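Local coordinates for protein glucose-6-phosphate isomerase (Chlamydia trachomatis D/UW-3/CX, PDB 6OTU) that catalyses the reversible isomerisation of glucose-6-phosphate to fructose-6-phosphate in sugar metabolism, at residues P337-T340 with G341-Y344; H348-Q351 with C352-S356; T382-H386 with S387-S391; K425-A428 with N429-Q433. All coordinates share one frame; numbering follows the deposited sequence.

Interaction 1 of 4, residues P337-T340 with G341-Y344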
loop_
_atom_site.group_PDB
_atom_site.type_symbol
_atom_site.label_atom_id
_atom_site.label_comp_id
_atom_site.label_asym_id
_atom_site.label_seq_id
_atom_site.Cartn_x
_atom_site.Cartn_y
_atom_site.Cartn_z
ATOM N N PRO A 337 -2.135 -10.169 4.152
ATOM C CA PRO A 337 -2.107 -11.530 3.568
ATOM C C PRO A 337 -0.729 -12.187 3.716
ATOM O O PRO A 337 0.303 -11.609 3.354
ATOM C CB PRO A 337 -2.475 -11.301 2.089
ATOM C CG PRO A 337 -2.743 -9.744 1.946
ATOM C CD PRO A 337 -2.095 -9.096 3.137
ATOM N N TYR A 338 -0.710 -13.399 4.276
ATOM C CA TYR A 338 0.520 -14.200 4.344
ATOM C C TYR A 338 0.593 -15.055 3.084
ATOM O O TYR A 338 0.464 -16.277 3.104
ATOM C CB TYR A 338 0.566 -15.043 5.617
ATOM C CG TYR A 338 1.082 -14.260 6.817
ATOM C CD1 TYR A 338 0.380 -13.156 7.286
ATOM C CD2 TYR A 338 2.280 -14.606 7.463
ATOM C CE1 TYR A 338 0.828 -12.430 8.358
ATOM C CE2 TYR A 338 2.748 -13.864 8.549
ATOM C CZ TYR A 338 2.012 -12.772 8.993
ATOM O OH TYR A 338 2.433 -11.993 10.062
ATOM N N SER A 339 0.789 -14.361 1.963
ATOM C CA SER A 339 0.519 -14.926 0.643
ATOM C C SER A 339 1.113 -14.071 -0.462
ATOM O O SER A 339 0.612 -12.974 -0.729
ATOM C CB SER A 339 -0.992 -15.065 0.414
ATOM O OG SER A 339 -1.265 -15.747 -0.800
ATOM N N THR A 340 2.175 -14.573 -1.107
ATOM C CA THR A 340 2.789 -13.834 -2.206
ATOM C C THR A 340 1.774 -13.592 -3.324
ATOM O O THR A 340 1.701 -12.491 -3.883
ATOM C CB THR A 340 4.029 -14.593 -2.716
ATOM O OG1 THR A 340 5.066 -14.551 -1.725
ATOM C CG2 THR A 340 4.572 -13.986 -4.009
ATOM N N GLY A 341 0.930 -14.589 -3.607
ATOM C CA GLY A 341 -0.085 -14.435 -4.635
ATOM C C GLY A 341 -1.046 -13.289 -4.375
ATOM O O GLY A 341 -1.560 -12.687 -5.315
ATOM N N LEU A 342 -1.297 -12.965 -3.107
ATOM C CA LEU A 342 -2.175 -11.858 -2.747
ATOM C C LEU A 342 -1.430 -10.523 -2.615
ATOM O O LEU A 342 -1.909 -9.620 -1.915
ATOM C CB LEU A 342 -2.921 -12.187 -1.449
ATOM C CG LEU A 342 -3.928 -13.346 -1.598
ATOM C CD1 LEU A 342 -4.624 -13.736 -0.271
ATOM C CD2 LEU A 342 -4.962 -13.013 -2.672
ATOM N N LYS A 343 -0.272 -10.377 -3.274
ATOM C CA LYS A 343 0.503 -9.145 -3.137
ATOM C C LYS A 343 -0.287 -7.917 -3.573
ATOM O O LYS A 343 -0.066 -6.826 -3.034
ATOM C CB LYS A 343 1.816 -9.249 -3.926
ATOM C CG LYS A 343 3.015 -8.748 -3.126
ATOM C CD LYS A 343 4.270 -9.622 -3.273
ATOM C CE LYS A 343 4.955 -9.447 -4.634
ATOM N NZ LYS A 343 6.182 -10.306 -4.767
ATOM N N TYR A 344 -1.215 -8.057 -4.525
ATOM C CA TYR A 344 -1.979 -6.904 -4.992
ATOM C C TYR A 344 -3.405 -6.874 -4.464
ATOM O O TYR A 344 -4.178 -5.996 -4.865
ATOM C CB TYR A 344 -1.998 -6.841 -6.524
ATOM C CG TYR A 344 -0.629 -6.767 -7.162
ATOM C CD1 TYR A 344 -0.015 -5.544 -7.423
ATOM C CD2 TYR A 344 0.057 -7.930 -7.492
ATOM C CE1 TYR A 344 1.244 -5.492 -8.015
ATOM C CE2 TYR A 344 1.303 -7.891 -8.064
ATOM C CZ TYR A 344 1.896 -6.679 -8.330
ATOM O OH TYR A 344 3.148 -6.689 -8.903
#

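Interaction 2 of 4, residues H348-Q351 with C352-S356. With G6Q (glucose-6-phosphate), chain E.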
loop_
_atom_site.group_PDB
_atom_site.type_symbol
_atom_site.label_atom_id
_atom_site.label_comp_id
_atom_site.label_asym_id
_atom_site.label_seq_id
_atom_site.Cartn_x
_atom_site.Cartn_y
_atom_site.Cartn_z
ATOM N N HIS A 348 -6.547 -3.547 -4.094
ATOM C CA HIS A 348 -7.904 -3.633 -4.616
ATOM C C HIS A 348 -8.952 -3.490 -3.517
ATOM O O HIS A 348 -9.978 -2.828 -3.715
ATOM C CB HIS A 348 -8.118 -4.953 -5.337
ATOM C CG HIS A 348 -9.563 -5.255 -5.558
ATOM N ND1 HIS A 348 -10.368 -4.464 -6.353
ATOM C CD2 HIS A 348 -10.361 -6.230 -5.059
ATOM C CE1 HIS A 348 -11.597 -4.950 -6.349
ATOM N NE2 HIS A 348 -11.619 -6.024 -5.575
ATOM N N LEU A 349 -8.742 -4.148 -2.375
ATOM C CA LEU A 349 -9.671 -3.996 -1.258
ATOM C C LEU A 349 -9.765 -2.537 -0.834
ATOM O O LEU A 349 -10.853 -2.029 -0.531
ATOM C CB LEU A 349 -9.214 -4.853 -0.078
ATOM C CG LEU A 349 -9.174 -6.360 -0.289
ATOM C CD1 LEU A 349 -8.718 -7.081 0.978
ATOM C CD2 LEU A 349 -10.558 -6.828 -0.722
ATOM N N GLN A 350 -8.619 -1.856 -0.788
ATOM C CA GLN A 350 -8.592 -0.450 -0.410
ATOM C C GLN A 350 -9.492 0.384 -1.322
ATOM O O GLN A 350 -10.222 1.265 -0.846
ATOM C CB GLN A 350 -7.144 0.034 -0.441
ATOM C CG GLN A 350 -6.911 1.506 -0.253
ATOM C CD GLN A 350 -5.430 1.814 -0.394
ATOM O OE1 GLN A 350 -4.907 1.812 -1.504
ATOM N NE2 GLN A 350 -4.735 2.018 0.730
ATOM N N GLN A 351 -9.476 0.111 -2.633
ATOM C CA GLN A 351 -10.404 0.804 -3.524
ATOM C C GLN A 351 -11.844 0.394 -3.240
ATOM O O GLN A 351 -12.744 1.237 -3.147
ATOM C CB GLN A 351 -10.076 0.522 -4.989
ATOM C CG GLN A 351 -11.268 0.875 -5.891
ATOM C CD GLN A 351 -10.961 0.840 -7.369
ATOM O OE1 GLN A 351 -10.262 -0.052 -7.845
ATOM N NE2 GLN A 351 -11.490 1.818 -8.111
ATOM N N CYS A 352 -12.074 -0.907 -3.086
ATOM C CA CYS A 352 -13.439 -1.401 -3.048
ATOM C C CYS A 352 -14.147 -0.932 -1.783
ATOM O O CYS A 352 -15.308 -0.511 -1.831
ATOM C CB CYS A 352 -13.425 -2.922 -3.168
ATOM S SG CYS A 352 -15.102 -3.674 -3.211
ATOM N N GLY A 353 -13.440 -0.935 -0.654
ATOM C CA GLY A 353 -13.993 -0.479 0.610
ATOM C C GLY A 353 -14.057 1.029 0.754
ATOM O O GLY A 353 -15.100 1.560 1.134
ATOM N N MET A 354 -12.963 1.736 0.448
ATOM C CA MET A 354 -12.941 3.186 0.656
ATOM C C MET A 354 -13.740 3.932 -0.407
ATOM O O MET A 354 -14.344 4.973 -0.115
ATOM C CB MET A 354 -11.503 3.696 0.688
ATOM C CG MET A 354 -10.702 3.096 1.841
ATOM S SD MET A 354 -9.053 3.783 1.998
ATOM C CE MET A 354 -9.441 5.408 2.609
ATOM N N GLU A 355 -13.729 3.457 -1.654
ATOM C CA GLU A 355 -14.555 4.117 -2.661
ATOM C C GLU A 355 -16.043 3.844 -2.430
ATOM O O GLU A 355 -16.886 4.725 -2.654
ATOM C CB GLU A 355 -14.138 3.682 -4.064
ATOM C CG GLU A 355 -14.450 4.713 -5.117
ATOM C CD GLU A 355 -14.385 4.146 -6.495
ATOM O OE1 GLU A 355 -14.745 4.871 -7.434
ATOM O OE2 GLU A 355 -13.981 2.974 -6.647
ATOM N N SER A 356 -16.389 2.631 -1.986
ATOM C CA SER A 356 -17.794 2.328 -1.720
ATOM C C SER A 356 -18.300 3.095 -0.509
ATOM O O SER A 356 -19.347 3.747 -0.563
ATOM C CB SER A 356 -17.995 0.827 -1.497
ATOM O OG SER A 356 -17.704 0.078 -2.660
HETATM C C1 G6Q E . -15.085 2.186 -10.004
HETATM C C2 G6Q E . -14.805 3.675 -10.220
HETATM C C3 G6Q E . -13.527 3.955 -11.003
HETATM C C4 G6Q E . -13.608 3.572 -12.486
HETATM C C5 G6Q E . -12.458 4.187 -13.283
HETATM C C6 G6Q E . -12.405 3.681 -14.705
HETATM O O1 G6Q E . -16.120 1.850 -9.532
HETATM O O2 G6Q E . -15.903 4.308 -10.866
HETATM O O3 G6Q E . -12.429 3.268 -10.400
HETATM O O4 G6Q E . -13.564 2.154 -12.631
HETATM O O5 G6Q E . -12.584 5.612 -13.258
HETATM O O6 G6Q E . -13.693 3.955 -15.323
HETATM P P G6Q E . -14.025 3.342 -16.781
HETATM O O1P G6Q E . -14.016 1.830 -16.629
HETATM O O2P G6Q E . -15.408 3.892 -17.109
HETATM O O3P G6Q E . -12.950 3.842 -17.725
#

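Interaction 3 of 4, residues T382-H386 with S387-S391. With G6Q (glucose-6-phosphate), chain B.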
loop_
_atom_site.group_PDB
_atom_site.type_symbol
_atom_site.label_atom_id
_atom_site.label_comp_id
_atom_site.label_asym_id
_atom_site.label_seq_id
_atom_site.Cartn_x
_atom_site.Cartn_y
_atom_site.Cartn_z
ATOM N N THR A 382 5.496 -12.640 5.672
ATOM C CA THR A 382 6.041 -12.072 6.913
ATOM C C THR A 382 6.725 -10.686 6.781
ATOM O O THR A 382 7.202 -10.155 7.791
ATOM C CB THR A 382 7.120 -13.003 7.537
ATOM O OG1 THR A 382 8.155 -13.252 6.570
ATOM C CG2 THR A 382 6.544 -14.341 8.054
ATOM N N ASN A 383 6.820 -10.117 5.570
ATOM C CA ASN A 383 7.543 -8.842 5.426
ATOM C C ASN A 383 7.061 -7.807 6.436
ATOM O O ASN A 383 7.874 -7.110 7.051
ATOM C CB ASN A 383 7.402 -8.269 4.015
ATOM C CG ASN A 383 7.851 -9.228 2.944
ATOM O OD1 ASN A 383 7.329 -10.327 2.841
ATOM N ND2 ASN A 383 8.805 -8.806 2.120
ATOM N N CYS A 384 5.743 -7.716 6.642
ATOM C CA CYS A 384 5.168 -6.709 7.537
ATOM C C CYS A 384 5.734 -6.800 8.955
ATOM O O CYS A 384 5.845 -5.774 9.640
ATOM C CB CYS A 384 3.642 -6.839 7.578
ATOM S SG CYS A 384 3.075 -8.458 8.204
ATOM N N GLN A 385 6.090 -8.004 9.416
ATOM C CA GLN A 385 6.689 -8.168 10.748
ATOM C C GLN A 385 8.007 -7.405 10.910
ATOM O O GLN A 385 8.412 -7.113 12.044
ATOM C CB GLN A 385 6.933 -9.660 11.047
ATOM C CG GLN A 385 5.734 -10.551 10.751
ATOM C CD GLN A 385 6.011 -12.026 10.920
ATOM O OE1 GLN A 385 5.090 -12.850 10.893
ATOM N NE2 GLN A 385 7.284 -12.378 11.087
ATOM N N HIS A 386 8.690 -7.081 9.815
ATOM C CA HIS A 386 9.976 -6.405 9.884
ATOM C C HIS A 386 9.861 -4.905 9.689
ATOM O O HIS A 386 10.887 -4.209 9.689
ATOM C CB HIS A 386 10.941 -6.984 8.840
ATOM C CG HIS A 386 11.107 -8.468 8.935
ATOM N ND1 HIS A 386 12.222 -9.056 9.494
ATOM C CD2 HIS A 386 10.288 -9.484 8.567
ATOM C CE1 HIS A 386 12.090 -10.371 9.456
ATOM N NE2 HIS A 386 10.920 -10.657 8.915
ATOM N N SER A 387 8.647 -4.388 9.533
ATOM C CA SER A 387 8.499 -2.975 9.209
ATOM C C SER A 387 7.452 -2.320 10.098
ATOM O O SER A 387 7.739 -2.025 11.266
ATOM C CB SER A 387 8.167 -2.791 7.719
ATOM O OG SER A 387 6.858 -3.211 7.413
ATOM N N PHE A 388 6.245 -2.086 9.567
ATOM C CA PHE A 388 5.272 -1.289 10.309
ATOM C C PHE A 388 4.605 -2.054 11.435
ATOM O O PHE A 388 3.895 -1.438 12.235
ATOM C CB PHE A 388 4.190 -0.698 9.384
ATOM C CG PHE A 388 3.444 -1.707 8.565
ATOM C CD1 PHE A 388 2.371 -2.410 9.104
ATOM C CD2 PHE A 388 3.776 -1.918 7.232
ATOM C CE1 PHE A 388 1.666 -3.328 8.338
ATOM C CE2 PHE A 388 3.079 -2.847 6.463
ATOM C CZ PHE A 388 2.020 -3.553 7.022
ATOM N N PHE A 389 4.826 -3.366 11.540
ATOM C CA PHE A 389 4.371 -4.057 12.739
ATOM C C PHE A 389 5.002 -3.490 14.006
ATOM O O PHE A 389 4.394 -3.591 15.076
ATOM C CB PHE A 389 4.640 -5.555 12.631
ATOM C CG PHE A 389 3.442 -6.334 12.171
ATOM C CD1 PHE A 389 2.534 -5.756 11.293
ATOM C CD2 PHE A 389 3.218 -7.634 12.611
ATOM C CE1 PHE A 389 1.421 -6.461 10.866
ATOM C CE2 PHE A 389 2.117 -8.348 12.186
ATOM C CZ PHE A 389 1.208 -7.758 11.316
ATOM N N GLN A 390 6.187 -2.870 13.910
ATOM C CA GLN A 390 6.709 -2.103 15.040
ATOM C C GLN A 390 5.634 -1.207 15.657
ATOM O O GLN A 390 5.480 -1.167 16.884
ATOM C CB GLN A 390 7.898 -1.247 14.601
ATOM C CG GLN A 390 8.322 -0.225 15.657
ATOM C CD GLN A 390 8.731 -0.884 16.970
ATOM O OE1 GLN A 390 9.465 -1.871 16.971
ATOM N NE2 GLN A 390 8.257 -0.347 18.085
ATOM N N SER A 391 4.871 -0.488 14.817
ATOM C CA SER A 391 3.861 0.438 15.336
ATOM C C SER A 391 2.616 -0.283 15.861
ATOM O O SER A 391 1.987 0.181 16.821
ATOM C CB SER A 391 3.469 1.453 14.254
ATOM O OG SER A 391 2.677 2.473 14.819
HETATM C C1 G6Q B . 15.205 -2.311 9.792
HETATM C C2 G6Q B . 14.584 -3.446 10.610
HETATM C C3 G6Q B . 14.218 -4.673 9.783
HETATM C C4 G6Q B . 15.428 -5.463 9.271
HETATM C C5 G6Q B . 15.017 -6.846 8.764
HETATM C C6 G6Q B . 16.152 -7.575 8.087
HETATM O O1 G6Q B . 15.656 -1.368 10.352
HETATM O O2 G6Q B . 15.446 -3.833 11.674
HETATM O O3 G6Q B . 13.408 -4.285 8.672
HETATM O O4 G6Q B . 16.066 -4.755 8.211
HETATM O O5 G6Q B . 14.508 -7.610 9.861
HETATM O O6 G6Q B . 17.254 -7.657 9.032
HETATM P P G6Q B . 18.695 -8.195 8.533
HETATM O O1P G6Q B . 19.190 -7.208 7.490
HETATM O O2P G6Q B . 19.549 -8.196 9.795
HETATM O O3P G6Q B . 18.475 -9.584 7.967
#

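Interaction 4 of 4, residues K425-A428 with N429-Q433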
loop_
_atom_site.group_PDB
_atom_site.type_symbol
_atom_site.label_atom_id
_atom_site.label_comp_id
_atom_site.label_asym_id
_atom_site.label_seq_id
_atom_site.Cartn_x
_atom_site.Cartn_y
_atom_site.Cartn_z
ATOM N N LYS A 425 6.235 -22.560 8.539
ATOM C CA LYS A 425 6.778 -21.378 9.201
ATOM C C LYS A 425 5.972 -20.123 8.862
ATOM O O LYS A 425 5.698 -19.298 9.738
ATOM C CB LYS A 425 8.248 -21.199 8.822
ATOM C CG LYS A 425 9.166 -22.331 9.283
ATOM C CD LYS A 425 10.599 -22.061 8.842
ATOM C CE LYS A 425 11.556 -23.112 9.362
ATOM N NZ LYS A 425 11.408 -24.382 8.618
ATOM N N LEU A 426 5.552 -19.988 7.600
ATOM C CA LEU A 426 4.712 -18.868 7.188
ATOM C C LEU A 426 3.416 -18.795 7.998
ATOM O O LEU A 426 3.072 -17.741 8.552
ATOM C CB LEU A 426 4.407 -18.987 5.699
ATOM C CG LEU A 426 3.542 -17.882 5.117
ATOM C CD1 LEU A 426 4.320 -16.577 5.141
ATOM C CD2 LEU A 426 3.090 -18.253 3.698
ATOM N N PHE A 427 2.675 -19.903 8.077
ATOM C CA PHE A 427 1.417 -19.880 8.816
ATOM C C PHE A 427 1.643 -19.639 10.306
ATOM O O PHE A 427 0.908 -18.862 10.935
ATOM C CB PHE A 427 0.649 -21.184 8.608
ATOM C CG PHE A 427 -0.758 -21.116 9.099
ATOM C CD1 PHE A 427 -1.642 -20.193 8.559
ATOM C CD2 PHE A 427 -1.198 -21.947 10.108
ATOM C CE1 PHE A 427 -2.942 -20.109 9.011
ATOM C CE2 PHE A 427 -2.494 -21.863 10.560
ATOM C CZ PHE A 427 -3.364 -20.937 10.008
ATOM N N ALA A 428 2.656 -20.299 10.879
ATOM C CA ALA A 428 2.930 -20.193 12.310
ATOM C C ALA A 428 3.256 -18.762 12.708
ATOM O O ALA A 428 2.850 -18.300 13.779
ATOM C CB ALA A 428 4.090 -21.120 12.685
ATOM N N ASN A 429 4.013 -18.060 11.866
ATOM C CA ASN A 429 4.301 -16.647 12.108
ATOM C C ASN A 429 3.016 -15.825 12.201
ATOM O O ASN A 429 2.882 -14.977 13.089
ATOM C CB ASN A 429 5.196 -16.099 10.994
ATOM C CG ASN A 429 6.682 -16.135 11.345
ATOM O OD1 ASN A 429 7.244 -15.158 11.851
ATOM N ND2 ASN A 429 7.333 -17.248 11.032
ATOM N N LEU A 430 2.066 -16.055 11.284
ATOM C CA LEU A 430 0.782 -15.354 11.343
ATOM C C LEU A 430 0.092 -15.598 12.683
ATOM O O LEU A 430 -0.317 -14.654 13.371
ATOM C CB LEU A 430 -0.109 -15.795 10.169
ATOM C CG LEU A 430 -1.495 -15.193 9.877
ATOM C CD1 LEU A 430 -2.019 -15.664 8.508
ATOM C CD2 LEU A 430 -2.563 -15.463 10.966
ATOM N N VAL A 431 -0.046 -16.870 13.067
ATOM C CA VAL A 431 -0.691 -17.220 14.333
ATOM C C VAL A 431 0.024 -16.552 15.505
ATOM O O VAL A 431 -0.607 -15.952 16.383
ATOM C CB VAL A 431 -0.732 -18.752 14.503
ATOM C CG1 VAL A 431 -1.113 -19.120 15.920
ATOM C CG2 VAL A 431 -1.693 -19.399 13.467
ATOM N N ALA A 432 1.356 -16.647 15.537
ATOM C CA ALA A 432 2.095 -16.103 16.673
ATOM C C ALA A 432 1.875 -14.601 16.814
ATOM O O ALA A 432 1.813 -14.086 17.938
ATOM C CB ALA A 432 3.585 -16.406 16.545
ATOM N N GLN A 433 1.733 -13.889 15.688
ATOM C CA GLN A 433 1.629 -12.430 15.723
ATOM C C GLN A 433 0.247 -11.975 16.175
ATOM O O GLN A 433 0.125 -11.029 16.963
ATOM C CB GLN A 433 1.969 -11.847 14.347
ATOM C CG GLN A 433 3.441 -11.963 14.002
ATOM C CD GLN A 433 4.238 -10.711 14.378
ATOM O OE1 GLN A 433 3.672 -9.711 14.837
ATOM N NE2 GLN A 433 5.563 -10.768 14.192
#

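Interaction 1 of 4, residues P337-T340 with G341-Y344
Leu342 folds back on Pro337 and Ser339 in a local turn contact, where the chain leaves the end of strand 332-337 and prepares to enter helix 345-357. CB of Leu342 rests 3.7 Å from Pro337 CB, the two apolar side chains crossing at a slant. On the Ser339 side, Leu342 CG lies 3.7 Å from Ser339 OG. That hydroxyl sits next to the carbonyl carbon (chi1 -174°), which brings OG alongside the leucine branch. Two overlapping type I-like turns bend the backbone: Leu342 N makes a weak bond of 3.0 Å to Ser339 O, and Lys343 N donates to Thr340 O, also at 3.0 Å. This is the strand-to-helix connection of a beta-alpha-beta unit, and Tyr344 at its end takes the N-cap position of the following helix. The Lys343 side chain passes over the Thr340 carbonyl, with CB 3.2 Å from that oxygen, and then runs beside the threonine in the same direction until NZ is 4.1 Å from Thr340 CG2. Leu342 also packs on Ile404 and Phe406 of the neighbouring strand 401-406. Thr340 faces the dimer partner, its backbone N bonding to Asp188 OD2 of the second subunit.

Interaction 2 of 4, residues H348-Q351 with C352-S356
Gln351 spans two partners with a single amide nitrogen: NE2 donates to Glu355 OE2, one helical turn on, and also to O3 of glucose-6-phosphate. The bond to Glu355 is 3.1 Å long and arrives from above the carboxylate plane, 42° out of it, although the amide and carboxylate planes are within 20° of parallel. The second bond, 2.9 Å from NE2 to O3, is weak. Both side chains extend the same way from the helix, and Gln351 reaches the sugar because CG stands opposite its backbone N (chi1 163°) with the rest of the chain stretched out. Glu355 OE1 comes within 3.0 Å of the ligand's C2, while its sister oxygen takes the amide, which is consistent with the glutamine steadying the turn of the carboxylate toward the sugar. Behind this polar edge, Cys352 CB lies over one face of the His348 ring, 4.2 Å from CE1. Met354 SD touches Gln350 CG at 3.9 Å, and the Gln350 amide is bonded to Ile376 O. Trp377 of the second subunit packs on both Gln350 and Met354. Glu355 is assigned as the proton donor, and its approach to C2 is what the aldose-ketose proton transfer site of a phosphoglucose isomerase requires.

Interaction 3 of 4, residues T382-H386 with S387-S391
Cys384 lays its sulfur over one face of the Phe389 ring, SG standing 3.9 Å from the centroid and 21° off the ring normal, offset toward the CE1-CZ rim. This sulfur-aromatic contact staples a short 3-10 turn, residues 383-386, to helix 389-394. The thiol takes the crowded position between its own N and carbonyl carbon (chi1 61°), which carries it across to the phenylalanine. Its CB meets a second ring, 3.7 Å from Phe388 CZ, and Phe388 in turn packs against Trp377. The backbone reinforces the join, since Cys384 O is gripped by two N-H groups: Ser387 N at 3.1 Å and Phe389 N at 3.2 Å, reaching it from opposite faces of the carbonyl plane.

What the turn holds up is His386, an active-site residue lent to the pocket of the second subunit. Its NE2 is bonded to Glu217 OE1 of that subunit, which leaves ND1 directed at the substrate. The glucose-6-phosphate lies there as an open chain, its C1 far from O5, consistent with the ring-opening role of the histidine in this family. The sugar touches the turn twice: its O3 donates to the His386 backbone O at 2.7 Å, and its O5 lies at the imidazole edge, in the ring plane, 2.7 Å from His386 ND1.

Interaction 4 of 4, residues K425-A428 with N429-Q433
In helix 422-439 the Asn429 side chain folds back to the carbonyl of Lys425, four residues earlier, doubling the i to i-4 backbone bond. The asparagine uses two donors on one acceptor: its backbone N lies 3.0 Å from Lys425 O, and its side-chain ND2 reaches the same oxygen at 2.9 Å, in a nearly straight bond. The two arrive from opposite faces of the carbonyl plane, and Lys425 O lies in the plane of the asparagine amide. An unusual chi1 of -95° swings the amide back along the helix to make this possible. That bond fixes the flip of the amide and leaves OD1 directed at Gln385 NE2, so a helix carbonyl and the turn holding the catalytic His386 are tied together through one side chain. Lys425 itself leads away, its NZ bonded to Leu417 O and Ser420 OG of the preceding hairpin.

A different side of the helix is apolar. Phe427 offers one ring face to Val431, whose CG2 sits 4.2 Å from the centroid and 24° off the normal in a CH-pi contact, offset toward the rim. The nearest carbon is Phe427 CE2, 3.9 Å from CG2. Leu532 of the second subunit lies on Phe427 and Leu528 of that subunit on Val431, while Leu430 meets Ile458 of strand 456-461. The result is a helix packed against the six-stranded mixed sheet of its own subunit and helix 522-532 of the other, as befits the interlocked phosphoglucose isomerase dimer.

How the interactions relate
Interactions 1, 3 and 4 cluster on one side of the subunit, their centres 13 to 15 Å apart, and Tyr338 and Gln385 join them. Tyr338 OH lies 2.9 Å from Gln385 OE1 and Gln385 NE2 lies 2.9 Å from Asn429 OD1, both probable hydrogen bonds, so one amide connects the loop after strand 332-337 to helix 422-439. The Asn429 side chain is about 7 Å from that of His386, consistent with a second shell behind the active site. Interaction 2 follows interaction 1 closely in sequence but is centred about 23 Å from interaction 3. Each serves a different sugar: Glu355 faces its own subunit's substrate, whereas His386 completes the partner's pocket, so a full site needs both chains.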